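Local coordinates for protein CooT (Carboxydothermus hydrogenoformans, PDB 6FAN) that is a putative nickel chaperone that probably delivers nickel during maturation of carbon monoxide dehydrogenase, at residues 16-21 / 37-42. Sequence-based numbering, arbitrary orientation.
Sequences LFLERV and FGQRKV
K41 passes over one face of the F17 ring, CD and NZ above it, and NZ bonds the backbone carbonyl of the same residue, a worked example of how a lysine can serve apolar and polar partners at once. Its chain runs extended beyond CG, sliding past the phenylalanine in the opposite direction. CD sits over the ring, offset toward the rim and 3.6 Å from F17 CZ, in a CH-pi contact. Farther on, NZ gives F17 O a hydrogen bond of 2.7 Å, nearly along the C=O axis (166°). The same NZ makes a cation-pi contact over the face, 4.5 Å from the F17 ring centroid. With CG anti to the backbone N (chi1 -180°), the F17 ring lies beside the residue's own carbonyl carbon, and one lysine can meet both ring and F17 O. An alanine in place of K41 would probably leave F17 O without this donor and the ring without CD and NZ over that face. Alongside, L18 CD1 is in van der Waals contact with K41 CE and with the amide NE2 of Q39, 4.1 Å from each. At the far end R20 NH1 meets the edge of F37, 3.6 Å from CZ and near the ring plane, with guanidinium and ring 87° apart; R20 CD lies beside F37 CE2 and CZ, 4.0 Å from CE2. F17 and L18 both pair with A6, forming a classic beta bulge, and the chain then turns a corner at E19 and R20. Strand 30-35 lies between the two segments in the sheet: L33 bonds K41 through the backbone and packs against F17 and L18, so the lysine reaches across this intervening strand to strand 13-27.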
loop_
_atom_site.group_PDB
_atom_site.type_symbol
_atom_site.label_atom_id
_atom_site.label_comp_id
_atom_site.label_asym_id
_atom_site.label_seq_id
_atom_site.Cartn_x
_atom_site.Cartn_y
_atom_site.Cartn_z
ATOM N N LEU E 16 0.396 9.533 13.616
ATOM C CA LEU E 16 -0.752 8.757 13.239
ATOM C C LEU E 16 -1.712 9.591 12.391
ATOM O O LEU E 16 -2.074 10.688 12.776
ATOM C CB LEU E 16 -1.454 8.204 14.468
ATOM C CG LEU E 16 -2.690 7.368 14.198
ATOM C CD1 LEU E 16 -2.271 6.031 13.559
ATOM C CD2 LEU E 16 -3.465 7.217 15.533
ATOM N N PHE E 17 -2.082 9.072 11.226
ATOM C CA PHE E 17 -3.007 9.776 10.343
ATOM C C PHE E 17 -4.384 9.142 10.344
ATOM O O PHE E 17 -5.397 9.856 10.372
ATOM C CB PHE E 17 -2.449 9.894 8.922
ATOM C CG PHE E 17 -3.364 10.614 7.966
ATOM C CD1 PHE E 17 -3.572 11.998 8.074
ATOM C CD2 PHE E 17 -4.000 9.927 6.954
ATOM C CE1 PHE E 17 -4.424 12.667 7.197
ATOM C CE2 PHE E 17 -4.833 10.581 6.026
ATOM C CZ PHE E 17 -5.039 11.953 6.154
ATOM N N LEU E 18 -4.434 7.809 10.348
ATOM C CA LEU E 18 -5.701 7.076 10.330
ATOM C C LEU E 18 -5.469 5.617 10.769
ATOM O O LEU E 18 -4.561 4.950 10.274
ATOM C CB LEU E 18 -6.364 7.145 8.929
ATOM C CG LEU E 18 -7.819 6.654 8.854
ATOM C CD1 LEU E 18 -8.738 7.498 9.759
ATOM C CD2 LEU E 18 -8.415 6.535 7.455
ATOM N N GLU E 19 -6.285 5.147 11.686
ATOM C CA GLU E 19 -6.147 3.812 12.196
ATOM C C GLU E 19 -7.086 2.892 11.478
ATOM O O GLU E 19 -8.098 3.283 10.968
ATOM C CB GLU E 19 -6.396 3.736 13.724
ATOM C CG GLU E 19 -5.414 4.488 14.627
ATOM C CD GLU E 19 -5.290 3.984 16.081
ATOM O OE1 GLU E 19 -6.115 4.302 16.915
ATOM O OE2 GLU E 19 -4.337 3.297 16.426
ATOM N N ARG E 20 -6.661 1.669 11.361
ATOM C CA ARG E 20 -7.506 0.570 10.804
ATOM C C ARG E 20 -7.951 0.858 9.375
ATOM O O ARG E 20 -9.114 0.605 9.032
ATOM C CB ARG E 20 -8.653 0.164 11.713
ATOM C CG ARG E 20 -8.150 0.060 13.167
ATOM C CD ARG E 20 -9.233 -0.298 14.062
ATOM N NE ARG E 20 -9.457 -1.731 14.028
ATOM C CZ ARG E 20 -10.255 -2.381 14.874
ATOM N NH1 ARG E 20 -10.859 -1.746 15.897
ATOM N NH2 ARG E 20 -10.440 -3.694 14.751
ATOM N N VAL E 21 -7.012 1.304 8.546
ATOM C CA VAL E 21 -7.241 1.556 7.137
ATOM C C VAL E 21 -7.565 0.240 6.432
ATOM O O VAL E 21 -6.854 -0.791 6.601
ATOM C CB VAL E 21 -5.962 2.149 6.455
ATOM C CG1 VAL E 21 -6.194 2.419 4.943
ATOM C CG2 VAL E 21 -5.602 3.464 7.188
ATOM N N PHE E 37 -14.459 1.463 9.741
ATOM C CA PHE E 37 -15.703 2.092 10.242
ATOM C C PHE E 37 -16.359 2.992 9.198
ATOM O O PHE E 37 -17.434 3.549 9.454
ATOM C CB PHE E 37 -15.445 2.867 11.562
ATOM C CG PHE E 37 -14.702 2.062 12.601
ATOM C CD1 PHE E 37 -15.268 0.878 13.183
ATOM C CD2 PHE E 37 -13.398 2.398 12.911
ATOM C CE1 PHE E 37 -14.537 0.119 14.059
ATOM C CE2 PHE E 37 -12.682 1.658 13.872
ATOM C CZ PHE E 37 -13.261 0.528 14.457
ATOM N N GLY E 38 -15.716 3.126 8.035
ATOM C CA GLY E 38 -16.255 3.885 6.888
ATOM C C GLY E 38 -15.808 5.337 6.891
ATOM O O GLY E 38 -16.194 6.095 6.017
ATOM N N GLN E 39 -14.979 5.724 7.861
ATOM C CA GLN E 39 -14.401 7.050 7.876
ATOM C C GLN E 39 -13.381 7.226 6.761
ATOM O O GLN E 39 -12.528 6.345 6.531
ATOM C CB GLN E 39 -13.795 7.346 9.261
ATOM C CG GLN E 39 -13.316 8.791 9.409
ATOM C CD GLN E 39 -12.465 9.094 10.653
ATOM O OE1 GLN E 39 -12.491 8.355 11.669
ATOM N NE2 GLN E 39 -11.671 10.195 10.570
ATOM N N ARG E 40 -13.459 8.348 6.049
ATOM C CA ARG E 40 -12.569 8.617 4.907
ATOM C C ARG E 40 -11.729 9.855 5.126
ATOM O O ARG E 40 -12.196 10.816 5.711
ATOM C CB ARG E 40 -13.373 8.758 3.620
ATOM C CG ARG E 40 -14.129 7.508 3.266
ATOM C CD ARG E 40 -15.241 7.785 2.279
ATOM N NE ARG E 40 -15.873 6.516 1.933
ATOM C CZ ARG E 40 -16.830 6.366 1.023
ATOM N NH1 ARG E 40 -17.317 7.415 0.351
ATOM N NH2 ARG E 40 -17.285 5.165 0.761
ATOM N N LYS E 41 -10.483 9.820 4.656
ATOM C CA LYS E 41 -9.589 10.983 4.669
ATOM C C LYS E 41 -8.740 10.979 3.418
ATOM O O LYS E 41 -8.360 9.908 2.929
ATOM C CB LYS E 41 -8.627 10.929 5.860
ATOM C CG LYS E 41 -9.238 11.177 7.241
ATOM C CD LYS E 41 -8.033 11.492 8.162
ATOM C CE LYS E 41 -8.439 11.581 9.629
ATOM N NZ LYS E 41 -7.201 11.907 10.375
ATOM N N VAL E 42 -8.461 12.164 2.876
ATOM C CA VAL E 42 -7.662 12.333 1.675
ATOM C C VAL E 42 -6.378 13.067 2.055
ATOM O O VAL E 42 -6.416 14.030 2.831
ATOM C CB VAL E 42 -8.399 13.155 0.592
ATOM C CG1 VAL E 42 -7.569 13.210 -0.681
ATOM C CG2 VAL E 42 -9.766 12.561 0.275
#